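Local coordinates for putative hemin ABC transport system, membrane protein (Burkholderia cenocepacia J2315, PDB 5B57), which probably serves as the membrane-spanning permease subunit of an ABC importer that carries heme across the cell membrane, at residues 149-152 against 153-157; 224-227 against 228-232; 369-372 against 373-377. All coordinates share one frame; numbering follows the deposited sequence.

Contact 1 of 3, residues 149-152 against 153-157; sequences ATTL and IVLGP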
loop_
_atom_site.group_PDB
_atom_site.type_symbol
_atom_site.label_atom_id
_atom_site.label_comp_id
_atom_site.label_asym_id
_atom_site.label_seq_id
_atom_site.Cartn_x
_atom_site.Cartn_y
_atom_site.Cartn_z
ATOM N N ALA A 149 21.346 -22.439 8.721
ATOM C CA ALA A 149 21.005 -23.538 9.617
ATOM C C ALA A 149 20.766 -24.842 8.849
ATOM O O ALA A 149 21.165 -25.916 9.309
ATOM C CB ALA A 149 19.780 -23.165 10.449
ATOM N N THR A 150 20.115 -24.773 7.684
ATOM C CA THR A 150 19.827 -26.002 6.959
ATOM C C THR A 150 21.039 -26.473 6.163
ATOM O O THR A 150 21.289 -27.685 6.066
ATOM C CB THR A 150 18.621 -25.797 6.044
ATOM O OG1 THR A 150 17.507 -25.425 6.842
ATOM C CG2 THR A 150 18.246 -27.091 5.326
ATOM N N THR A 151 21.799 -25.534 5.586
ATOM C CA THR A 151 23.051 -25.896 4.924
ATOM C C THR A 151 23.929 -26.749 5.834
ATOM O O THR A 151 24.529 -27.734 5.389
ATOM C CB THR A 151 23.801 -24.639 4.499
ATOM O OG1 THR A 151 23.005 -23.904 3.562
ATOM C CG2 THR A 151 25.112 -25.007 3.863
ATOM N N LEU A 152 23.983 -26.401 7.125
ATOM C CA LEU A 152 24.833 -27.121 8.063
ATOM C C LEU A 152 24.213 -28.438 8.511
ATOM O O LEU A 152 24.914 -29.453 8.584
ATOM C CB LEU A 152 25.145 -26.263 9.293
ATOM C CG LEU A 152 25.980 -27.061 10.330
ATOM C CD1 LEU A 152 27.350 -27.392 9.825
ATOM C CD2 LEU A 152 26.126 -26.369 11.645
ATOM N N ILE A 153 22.923 -28.446 8.849
ATOM C CA ILE A 153 22.306 -29.684 9.332
ATOM C C ILE A 153 22.379 -30.774 8.262
ATOM O O ILE A 153 22.601 -31.950 8.575
ATOM C CB ILE A 153 20.857 -29.422 9.792
ATOM C CG1 ILE A 153 20.797 -28.449 10.973
ATOM C CG2 ILE A 153 20.114 -30.726 10.096
ATOM C CD1 ILE A 153 19.396 -28.254 11.504
ATOM N N VAL A 154 22.233 -30.400 6.984
ATOM C CA VAL A 154 22.097 -31.376 5.901
ATOM C C VAL A 154 23.433 -31.724 5.253
ATOM O O VAL A 154 23.629 -32.872 4.827
ATOM C CB VAL A 154 21.091 -30.870 4.852
ATOM C CG1 VAL A 154 21.016 -31.844 3.661
ATOM C CG2 VAL A 154 19.716 -30.647 5.491
ATOM N N LEU A 155 24.367 -30.768 5.160
ATOM C CA LEU A 155 25.697 -31.081 4.656
ATOM C C LEU A 155 26.692 -31.245 5.792
ATOM O O LEU A 155 27.660 -30.476 5.868
ATOM C CB LEU A 155 26.143 -30.008 3.664
ATOM C CG LEU A 155 25.120 -29.830 2.531
ATOM C CD1 LEU A 155 25.460 -28.679 1.620
ATOM C CD2 LEU A 155 24.944 -31.108 1.724
ATOM N N GLY A 156 26.487 -32.231 6.680
ATOM C CA GLY A 156 27.329 -32.465 7.837
ATOM C C GLY A 156 28.826 -32.393 7.567
ATOM O O GLY A 156 29.538 -31.600 8.191
ATOM N N PRO A 157 29.334 -33.248 6.667
ATOM C CA PRO A 157 30.690 -33.108 6.100
ATOM C C PRO A 157 30.874 -31.793 5.326
ATOM O O PRO A 157 31.355 -30.806 5.901
ATOM C CB PRO A 157 30.807 -34.315 5.167
ATOM C CG PRO A 157 29.841 -35.333 5.738
ATOM C CD PRO A 157 28.714 -34.544 6.314
#
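A149 and I153 meet in the last turn of helix 141-154, where an alpha-helix gives way to a loop in this FecCD-family permease, with helices 168-188, 196-220 and 223-234 as its neighbours. A149 O accepts the backbone N-H of I153 at 3.1 Å, and the same oxygen lies beside the aliphatic branch of its partner. With CG1 anti to its own carbonyl carbon (chi1 -63°), I153 folds that branch back over the preceding turn, bringing CD1 to 3.7 Å from A149 O. From there I153 packs on S228 and L229 of helix 223-234.

T150 takes the next step, receiving V154 N on its carbonyl O at 3.0 Å. The two side chains lie side by side and point the same way, T150 CG2 to V154 CG2 at 3.9 Å, and together they pack on L217 of helix 196-220. The hydroxyl of T150 is used within the helix itself, OG1 being hydrogen-bonded to A146 O one turn back. T151 repeats this, with OG1 bonded to L147 O, while its methyl CG2 is 4.3 Å from L155 CD1 in a loose apolar contact.

L152 extends its CG anti to the backbone N (chi1 177°), which leads the isobutyl group off the turn toward A168 and A172 of helix 168-188. Its carbonyl marks the end of the regular pattern: L152 O is 3.7 Å from G156 N, and that amide makes instead a weak bond to V154 O. L155 is the first residue to leave helical backbone angles. Its N-H still reaches T151 O at 3.0 Å, but arrives above the carbonyl plane, 37° out of it.

Contact 2 of 3, residues 224-227 against 228-232; sequences AQLR and SLTFW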
loop_
_atom_site.group_PDB
_atom_site.type_symbol
_atom_site.label_atom_id
_atom_site.label_comp_id
_atom_site.label_asym_id
_atom_site.label_seq_id
_atom_site.Cartn_x
_atom_site.Cartn_y
_atom_site.Cartn_z
ATOM N N ALA A 224 17.167 -37.919 10.583
ATOM C CA ALA A 224 17.681 -37.120 11.692
ATOM C C ALA A 224 17.790 -35.661 11.310
ATOM O O ALA A 224 17.461 -34.772 12.107
ATOM C CB ALA A 224 19.049 -37.617 12.135
ATOM N N GLN A 225 18.283 -35.394 10.104
ATOM C CA GLN A 225 18.383 -34.014 9.648
ATOM C C GLN A 225 16.996 -33.388 9.537
ATOM O O GLN A 225 16.747 -32.295 10.062
ATOM C CB GLN A 225 19.145 -33.977 8.328
ATOM C CG GLN A 225 20.482 -34.714 8.453
ATOM C CD GLN A 225 21.121 -35.065 7.124
ATOM O OE1 GLN A 225 20.450 -35.531 6.195
ATOM N NE2 GLN A 225 22.430 -34.837 7.022
ATOM N N LEU A 226 16.060 -34.102 8.924
ATOM C CA LEU A 226 14.711 -33.567 8.849
ATOM C C LEU A 226 14.181 -33.217 10.239
ATOM O O LEU A 226 13.534 -32.178 10.411
ATOM C CB LEU A 226 13.796 -34.552 8.126
ATOM C CG LEU A 226 12.481 -33.938 7.683
ATOM C CD1 LEU A 226 12.746 -32.840 6.687
ATOM C CD2 LEU A 226 11.577 -34.974 7.105
ATOM N N ARG A 227 14.518 -34.011 11.263
ATOM C CA ARG A 227 13.941 -33.759 12.583
ATOM C C ARG A 227 14.513 -32.491 13.221
ATOM O O ARG A 227 13.788 -31.747 13.911
ATOM C CB ARG A 227 14.134 -34.967 13.502
ATOM C CG ARG A 227 13.520 -34.770 14.873
ATOM C CD ARG A 227 13.047 -36.057 15.493
ATOM N NE ARG A 227 11.753 -36.477 14.961
ATOM C CZ ARG A 227 10.581 -36.107 15.471
ATOM N NH1 ARG A 227 10.524 -35.300 16.529
ATOM N NH2 ARG A 227 9.458 -36.547 14.919
ATOM N N SER A 228 15.794 -32.206 12.969
ATOM C CA SER A 228 16.388 -30.935 13.387
ATOM C C SER A 228 15.717 -29.735 12.698
ATOM O O SER A 228 15.162 -28.848 13.358
ATOM C CB SER A 228 17.879 -30.963 13.084
ATOM O OG SER A 228 18.514 -31.900 13.924
ATOM N N LEU A 229 15.781 -29.692 11.366
ATOM C CA LEU A 229 15.114 -28.676 10.571
ATOM C C LEU A 229 13.722 -28.334 11.073
ATOM O O LEU A 229 13.421 -27.162 11.349
ATOM C CB LEU A 229 15.022 -29.164 9.132
ATOM C CG LEU A 229 16.387 -29.321 8.514
ATOM C CD1 LEU A 229 16.156 -29.723 7.076
ATOM C CD2 LEU A 229 17.160 -27.997 8.683
ATOM N N THR A 230 12.832 -29.327 11.181
ATOM C CA THR A 230 11.482 -28.960 11.597
ATOM C C THR A 230 11.470 -28.472 13.040
ATOM O O THR A 230 10.737 -27.534 13.361
ATOM C CB THR A 230 10.485 -30.106 11.404
ATOM O OG1 THR A 230 10.563 -30.988 12.517
ATOM C CG2 THR A 230 10.769 -30.880 10.153
ATOM N N PHE A 231 12.271 -29.071 13.925
ATOM C CA PHE A 231 12.295 -28.575 15.304
ATOM C C PHE A 231 12.801 -27.138 15.357
ATOM O O PHE A 231 12.173 -26.264 15.972
ATOM C CB PHE A 231 13.152 -29.477 16.193
ATOM C CG PHE A 231 13.760 -28.750 17.361
ATOM C CD1 PHE A 231 13.017 -28.561 18.535
ATOM C CD2 PHE A 231 15.064 -28.224 17.279
ATOM C CE1 PHE A 231 13.560 -27.884 19.605
ATOM C CE2 PHE A 231 15.610 -27.525 18.342
ATOM C CZ PHE A 231 14.856 -27.357 19.522
ATOM N N TRP A 232 13.955 -26.883 14.730
ATOM C CA TRP A 232 14.501 -25.529 14.662
ATOM C C TRP A 232 13.517 -24.575 14.000
ATOM O O TRP A 232 13.429 -23.409 14.384
ATOM C CB TRP A 232 15.832 -25.568 13.911
ATOM C CG TRP A 232 16.581 -24.275 13.810
ATOM C CD1 TRP A 232 17.558 -23.819 14.656
ATOM C CD2 TRP A 232 16.459 -23.281 12.777
ATOM N NE1 TRP A 232 18.040 -22.591 14.220
ATOM C CE2 TRP A 232 17.377 -22.248 13.073
ATOM C CE3 TRP A 232 15.659 -23.164 11.640
ATOM C CZ2 TRP A 232 17.507 -21.144 12.289
ATOM C CZ3 TRP A 232 15.798 -22.073 10.876
ATOM C CH2 TRP A 232 16.707 -21.066 11.201
#
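R227, S228 and L226 carry most of this contact, which spans two turns of helix 223-234, a short helix packed against helices 141-154 and 196-220. R227 sends its CG anti to the backbone N (chi1 -179°), away from the following turn, so that only the base of the side chain lies near S228 N. The chain then bends at chi3, and its guanidinium group serves the second subunit: NE forms a salt bridge with D223 of that chain, and NH2 a hydrogen bond to its A221 O. Behind it, R227 O accepts F231 N at 3.1 Å, tilted 35° from the carbonyl plane, with F231 CB beside the same oxygen.

S228 donates its backbone N-H to A224 O at 3.2 Å. Its hydroxyl leans back toward the same carbonyl, OG being 3.6 Å from A224 O.

L226 O receives T230 N at 3.0 Å in a nearly straight bond, the N-H...O angle being 175°. T230 CG2 lies close beyond that carbonyl oxygen, and its distance to L226 CG is 4.3 Å. Both residues also pack across the interface with the second subunit, L226 on T230 of that subunit and T230 on its L226.

Backbone bonds hold the turns, apolar groups including the T230 methyl pack between them, and the charge of R227 is probably balanced, at least in part, by an aspartate of the other subunit, joining the two permeases electrostatically as well as by packing.

Contact 3 of 3, residues 369-372 against 373-377; sequences APFF and LALLW
P370 O accepts the N-H of A374 at 2.8 Å, the shortest of four successive i-to-i+4 backbone bonds across these turns of helix 360-378. The donor stands 28° from the carbonyl plane, and A374 CB lies near both P370 O and F371 O. One residue earlier, A369 O takes L373 N at 2.9 Å, while farther on L376 N reaches F372 O at 3.0 Å.

The side-chain meeting belongs to F371 and L375. F371 places its ring anti to the backbone N (chi1 173°), and L375 turns CG back beside its own N, anti to the carbonyl carbon. The two side chains cross at a slant, so that L375 CG lies over one face of the F371 ring, 4.2 Å from CE2. That rim atom has a second neighbour: CE2 stands 4.0 Å above the plane of the F372 ring, offset toward its rim, while F372 CD1 lies at the F371 edge. The two phenyl groups therefore meet edge against face. F371 also meets the ring of H317 with planes at about 85°, and L375 packs on the same histidine, tying this part of the helix to helix 311-323.

F372, L373 and L376 look instead to the second subunit, where they pack on I204, A205 and L201 of that chain. With no N-H of its own, P370 gives nothing to the preceding turn, and the helix kinks there. The result is a proline-kinked helix, predicted to cross the membrane, packed between its own bundle and the neighbouring permease.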
loop_
_atom_site.group_PDB
_atom_site.type_symbol
_atom_site.label_atom_id
_atom_site.label_comp_id
_atom_site.label_asym_id
_atom_site.label_seq_id
_atom_site.Cartn_x
_atom_site.Cartn_y
_atom_site.Cartn_z
ATOM N N ALA A 369 -2.822 -14.567 16.340
ATOM C CA ALA A 369 -4.167 -14.747 15.802
ATOM C C ALA A 369 -5.174 -13.842 16.517
ATOM O O ALA A 369 -5.821 -13.013 15.848
ATOM C CB ALA A 369 -4.539 -16.230 15.820
ATOM N N PRO A 370 -5.318 -13.886 17.856
ATOM C CA PRO A 370 -6.216 -12.917 18.525
ATOM C C PRO A 370 -5.825 -11.454 18.338
ATOM O O PRO A 370 -6.715 -10.596 18.269
ATOM C CB PRO A 370 -6.126 -13.317 20.005
ATOM C CG PRO A 370 -4.805 -13.991 20.117
ATOM C CD PRO A 370 -4.665 -14.772 18.831
ATOM N N PHE A 371 -4.531 -11.132 18.247
ATOM C CA PHE A 371 -4.126 -9.753 17.982
ATOM C C PHE A 371 -4.682 -9.244 16.660
ATOM O O PHE A 371 -5.191 -8.121 16.581
ATOM C CB PHE A 371 -2.612 -9.631 17.968
ATOM C CG PHE A 371 -2.131 -8.269 17.545
ATOM C CD1 PHE A 371 -2.144 -7.213 18.444
ATOM C CD2 PHE A 371 -1.679 -8.032 16.253
ATOM C CE1 PHE A 371 -1.711 -5.951 18.067
ATOM C CE2 PHE A 371 -1.245 -6.768 15.871
ATOM C CZ PHE A 371 -1.262 -5.729 16.773
ATOM N N PHE A 372 -4.537 -10.029 15.591
ATOM C CA PHE A 372 -5.055 -9.596 14.294
ATOM C C PHE A 372 -6.571 -9.709 14.226
ATOM O O PHE A 372 -7.211 -8.946 13.505
ATOM C CB PHE A 372 -4.398 -10.392 13.163
ATOM C CG PHE A 372 -3.102 -9.814 12.703
ATOM C CD1 PHE A 372 -1.922 -10.114 13.363
ATOM C CD2 PHE A 372 -3.068 -8.943 11.630
ATOM C CE1 PHE A 372 -0.729 -9.565 12.959
ATOM C CE2 PHE A 372 -1.882 -8.397 11.219
ATOM C CZ PHE A 372 -0.706 -8.707 11.893
ATOM N N LEU A 373 -7.166 -10.644 14.964
ATOM C CA LEU A 373 -8.621 -10.662 15.081
ATOM C C LEU A 373 -9.132 -9.418 15.802
ATOM O O LEU A 373 -10.201 -8.906 15.457
ATOM C CB LEU A 373 -9.071 -11.922 15.809
ATOM C CG LEU A 373 -10.020 -12.850 15.064
ATOM C CD1 LEU A 373 -9.521 -13.051 13.651
ATOM C CD2 LEU A 373 -10.068 -14.174 15.822
ATOM N N ALA A 374 -8.387 -8.922 16.807
ATOM C CA ALA A 374 -8.720 -7.646 17.447
ATOM C C ALA A 374 -8.590 -6.454 16.488
ATOM O O ALA A 374 -9.482 -5.596 16.432
ATOM C CB ALA A 374 -7.836 -7.427 18.672
ATOM N N LEU A 375 -7.467 -6.355 15.767
ATOM C CA LEU A 375 -7.329 -5.376 14.692
ATOM C C LEU A 375 -8.541 -5.377 13.767
ATOM O O LEU A 375 -9.133 -4.326 13.510
ATOM C CB LEU A 375 -6.061 -5.653 13.885
ATOM C CG LEU A 375 -4.749 -5.086 14.415
ATOM C CD1 LEU A 375 -3.896 -4.644 13.243
ATOM C CD2 LEU A 375 -5.063 -3.922 15.326
ATOM N N LEU A 376 -8.917 -6.544 13.243
ATOM C CA LEU A 376 -10.077 -6.632 12.354
ATOM C C LEU A 376 -11.312 -6.009 12.988
ATOM O O LEU A 376 -11.872 -5.050 12.460
ATOM C CB LEU A 376 -10.347 -8.091 11.987
ATOM C CG LEU A 376 -11.256 -8.318 10.782
ATOM C CD1 LEU A 376 -10.605 -7.748 9.538
ATOM C CD2 LEU A 376 -11.497 -9.788 10.599
ATOM N N TRP A 377 -11.737 -6.536 14.144
ATOM C CA TRP A 377 -12.932 -6.039 14.826
ATOM C C TRP A 377 -12.840 -4.549 15.113
ATOM O O TRP A 377 -13.864 -3.866 15.159
ATOM C CB TRP A 377 -13.150 -6.820 16.129
ATOM C CG TRP A 377 -14.470 -6.567 16.860
ATOM C CD1 TRP A 377 -15.635 -7.271 16.712
ATOM C CD2 TRP A 377 -14.732 -5.579 17.883
ATOM N NE1 TRP A 377 -16.601 -6.776 17.559
ATOM C CE2 TRP A 377 -16.074 -5.739 18.286
ATOM C CE3 TRP A 377 -13.964 -4.570 18.484
ATOM C CZ2 TRP A 377 -16.668 -4.925 19.265
ATOM C CZ3 TRP A 377 -14.555 -3.760 19.455
ATOM C CH2 TRP A 377 -15.894 -3.945 19.836
#

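How the contacts relate
Contacts 1 and 2 touch each other: their centres are 11 Å apart, and helices 141-154 and 223-234 pack on each other, with a weak hydrogen bond from Q225 NE2 to I153 O. Contact 3 lies elsewhere, its centre about 38 Å from that of contact 1 and 32 Å from that of contact 2. All three are partly buried turns of helix, but contact 1 packs within its own chain and frays into an exposed loop, whereas contacts 2 and 3 both reach the second subunit. Contact 2 does so with charge as well as packing; contact 3 relies on apolar and aromatic groups.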